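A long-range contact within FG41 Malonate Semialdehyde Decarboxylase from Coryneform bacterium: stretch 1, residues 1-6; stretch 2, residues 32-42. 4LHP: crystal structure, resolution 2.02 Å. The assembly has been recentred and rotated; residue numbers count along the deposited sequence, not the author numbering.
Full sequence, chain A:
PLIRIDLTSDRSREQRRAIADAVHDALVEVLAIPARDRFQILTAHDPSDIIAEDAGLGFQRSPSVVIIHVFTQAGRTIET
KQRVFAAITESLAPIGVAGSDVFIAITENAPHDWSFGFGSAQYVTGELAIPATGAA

Stretch 1 1-6: PLIRID
Stretch 2 32-42: AIPARDRFQIL

Residues 2-6 and 39-42 run side by side as parallel strands, their axes 4.7 Å apart at closest approach and inclined by 16°. Ile3 pairs with Gln40, Arg4 with Ile41 and Ile5 with Leu42 (CA-CA 4.6, 4.9 and 5.0 Å), and phi/psi stay extended, for example -106/118 at Ile3, -140/142 at Gln40 and -122/119 at Ile41.

Ile41, which has the largest area covered, is held by its backbone between two residues of the first strand: Ile41 N donates to Ile3 O (2.9 Å) and Ile41 O accepts from Ile5 N (2.9 Å). A third bond, Ile3 N to Phe39 O (2.7 Å, 173°), is nearly linear. The Ile41 side chain (m, t) shares a sheet face with Arg4 (m, t, t), and its CD1 lies over one face of the guanidinium, 3.6 Å from Arg4 NH1.

Pro1, at the N-terminal end of the contact, has the second largest covered area. Its N forms a long salt bridge with Asp37 OD2 (3.8 Å), while its CD packs against Ile33 CD1 (3.8 Å). Water 1 donates to Pro1 O and Asp37 O (both 2.8 Å) and accepts from Phe39 N (2.9 Å), bridging the two stretches just before the direct ladder begins. Asp37 (chi1 t) closes a type I turn from Pro34.

On the Ile3-Gln40 face, Ile5 (m, t) meets Leu42 (m, p), CD1 to CD1, at 3.8 Å.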

# COMPACT_ATOMS: atom_id res chain seq x y z
N PRO A 1 -5.51 -4.18 12.35
CA PRO A 1 -4.89 -3.31 11.35
C PRO A 1 -3.75 -4.02 10.63
O PRO A 1 -3.11 -4.90 11.21
CB PRO A 1 -4.33 -2.18 12.19
CG PRO A 1 -3.88 -2.88 13.43
CD PRO A 1 -4.91 -3.96 13.69
N LEU A 2 -3.50 -3.65 9.38
CA LEU A 2 -2.33 -4.13 8.66
C LEU A 2 -1.31 -3.00 8.57
O LEU A 2 -1.61 -1.92 8.05
CB LEU A 2 -2.70 -4.61 7.26
CG LEU A 2 -1.54 -4.98 6.34
CD1 LEU A 2 -0.78 -6.19 6.87
CD2 LEU A 2 -2.03 -5.24 4.92
N ILE A 3 -0.11 -3.24 9.07
CA ILE A 3 0.93 -2.22 9.10
C ILE A 3 2.01 -2.51 8.06
O ILE A 3 2.68 -3.54 8.12
CB ILE A 3 1.63 -2.16 10.48
CG1 ILE A 3 0.60 -2.26 11.61
CG2 ILE A 3 2.46 -0.90 10.60
CD1 ILE A 3 -0.46 -1.18 11.59
N ARG A 4 2.17 -1.59 7.11
CA ARG A 4 3.30 -1.67 6.19
C ARG A 4 4.43 -0.79 6.70
O ARG A 4 4.32 0.43 6.72
CB ARG A 4 2.89 -1.23 4.78
CG ARG A 4 1.76 -2.04 4.18
CD ARG A 4 1.59 -1.77 2.70
NE ARG A 4 0.67 -2.72 2.08
CZ ARG A 4 1.05 -3.84 1.46
NH1 ARG A 4 2.32 -4.17 1.36
NH2 ARG A 4 0.14 -4.65 0.94
N ILE A 5 5.52 -1.42 7.13
CA ILE A 5 6.69 -0.69 7.61
C ILE A 5 7.81 -0.74 6.58
O ILE A 5 8.40 -1.79 6.35
CB ILE A 5 7.21 -1.27 8.93
CG1 ILE A 5 6.08 -1.37 9.96
CG2 ILE A 5 8.36 -0.41 9.46
CD1 ILE A 5 6.47 -2.10 11.23
N ASP A 6 8.08 0.40 5.96
CA ASP A 6 9.18 0.50 5.01
C ASP A 6 10.33 1.30 5.62
O ASP A 6 10.17 2.47 5.99
CB ASP A 6 8.71 1.16 3.71
CG ASP A 6 7.82 0.24 2.89
OD1 ASP A 6 8.33 -0.37 1.92
OD2 ASP A 6 6.62 0.13 3.20
N ALA A 32 -6.11 -0.41 21.90
CA ALA A 32 -6.70 -1.50 22.67
C ALA A 32 -7.19 -2.62 21.75
O ALA A 32 -8.24 -3.21 21.99
CB ALA A 32 -7.84 -0.99 23.53
N ILE A 33 -6.43 -2.90 20.70
CA ILE A 33 -6.71 -4.05 19.85
C ILE A 33 -6.22 -5.31 20.53
O ILE A 33 -5.35 -5.24 21.40
CB ILE A 33 -6.04 -3.93 18.46
CG1 ILE A 33 -4.53 -3.74 18.59
CG2 ILE A 33 -6.67 -2.79 17.66
CD1 ILE A 33 -3.79 -3.76 17.27
N PRO A 34 -6.78 -6.47 20.16
CA PRO A 34 -6.27 -7.73 20.72
C PRO A 34 -4.75 -7.78 20.66
O PRO A 34 -4.16 -7.21 19.74
CB PRO A 34 -6.89 -8.79 19.82
CG PRO A 34 -8.18 -8.18 19.37
CD PRO A 34 -7.92 -6.69 19.26
N ALA A 35 -4.13 -8.44 21.62
CA ALA A 35 -2.68 -8.47 21.72
C ALA A 35 -2.08 -9.18 20.52
O ALA A 35 -0.97 -8.87 20.09
CB ALA A 35 -2.24 -9.14 23.01
N ARG A 36 -2.82 -10.14 19.97
CA ARG A 36 -2.34 -10.92 18.83
C ARG A 36 -2.91 -10.41 17.51
O ARG A 36 -2.83 -11.09 16.49
CB ARG A 36 -2.69 -12.39 19.01
CG ARG A 36 -2.04 -13.01 20.24
CD ARG A 36 -2.26 -14.51 20.30
NE ARG A 36 -1.64 -15.20 19.17
CZ ARG A 36 -0.33 -15.34 19.00
NH1 ARG A 36 0.52 -14.83 19.89
NH2 ARG A 36 0.13 -15.98 17.95
N ASP A 37 -3.49 -9.21 17.53
CA ASP A 37 -3.94 -8.57 16.30
C ASP A 37 -2.74 -7.91 15.64
O ASP A 37 -2.70 -6.69 15.46
CB ASP A 37 -5.03 -7.53 16.59
CG ASP A 37 -5.71 -7.03 15.33
OD1 ASP A 37 -5.38 -7.53 14.24
OD2 ASP A 37 -6.58 -6.13 15.44
N ARG A 38 -1.75 -8.74 15.29
CA ARG A 38 -0.50 -8.25 14.73
C ARG A 38 -0.35 -8.66 13.28
O ARG A 38 -0.27 -9.85 12.96
CB ARG A 38 0.69 -8.78 15.53
CG ARG A 38 2.02 -8.21 15.05
CD ARG A 38 3.18 -8.60 15.94
NE ARG A 38 4.36 -7.79 15.64
CZ ARG A 38 5.49 -7.82 16.33
NH1 ARG A 38 5.63 -8.63 17.37
NH2 ARG A 38 6.50 -7.04 15.96
N PHE A 39 -0.32 -7.67 12.40
CA PHE A 39 -0.21 -7.93 10.97
C PHE A 39 0.67 -6.86 10.35
O PHE A 39 0.27 -5.70 10.22
CB PHE A 39 -1.59 -7.97 10.35
CG PHE A 39 -2.46 -9.03 10.94
CD1 PHE A 39 -3.36 -8.74 11.94
CD2 PHE A 39 -2.34 -10.35 10.52
CE1 PHE A 39 -4.14 -9.73 12.50
CE2 PHE A 39 -3.12 -11.34 11.07
CZ PHE A 39 -4.02 -11.03 12.06
N GLN A 40 1.88 -7.26 9.98
CA GLN A 40 2.92 -6.33 9.60
C GLN A 40 3.72 -6.85 8.42
O GLN A 40 4.00 -8.05 8.33
CB GLN A 40 3.87 -6.10 10.77
CG GLN A 40 3.21 -5.56 12.02
CD GLN A 40 4.22 -5.26 13.12
OE1 GLN A 40 5.14 -6.04 13.35
NE2 GLN A 40 4.04 -4.13 13.80
N ILE A 41 4.09 -5.95 7.52
CA ILE A 41 4.99 -6.28 6.43
C ILE A 41 6.20 -5.37 6.49
O ILE A 41 6.07 -4.15 6.38
CB ILE A 41 4.32 -6.14 5.05
CG1 ILE A 41 3.10 -7.06 4.96
CG2 ILE A 41 5.31 -6.46 3.94
CD1 ILE A 41 2.24 -6.82 3.75
N LEU A 42 7.37 -5.96 6.67
CA LEU A 42 8.61 -5.20 6.73
C LEU A 42 9.36 -5.25 5.41
O LEU A 42 9.74 -6.33 4.94
CB LEU A 42 9.51 -5.73 7.85
CG LEU A 42 9.25 -5.14 9.23
CD1 LEU A 42 7.77 -5.22 9.56
CD2 LEU A 42 10.07 -5.87 10.28
O HOH W 1 -1.44 -5.23 13.43
O HOH W 2 6.58 -3.02 3.70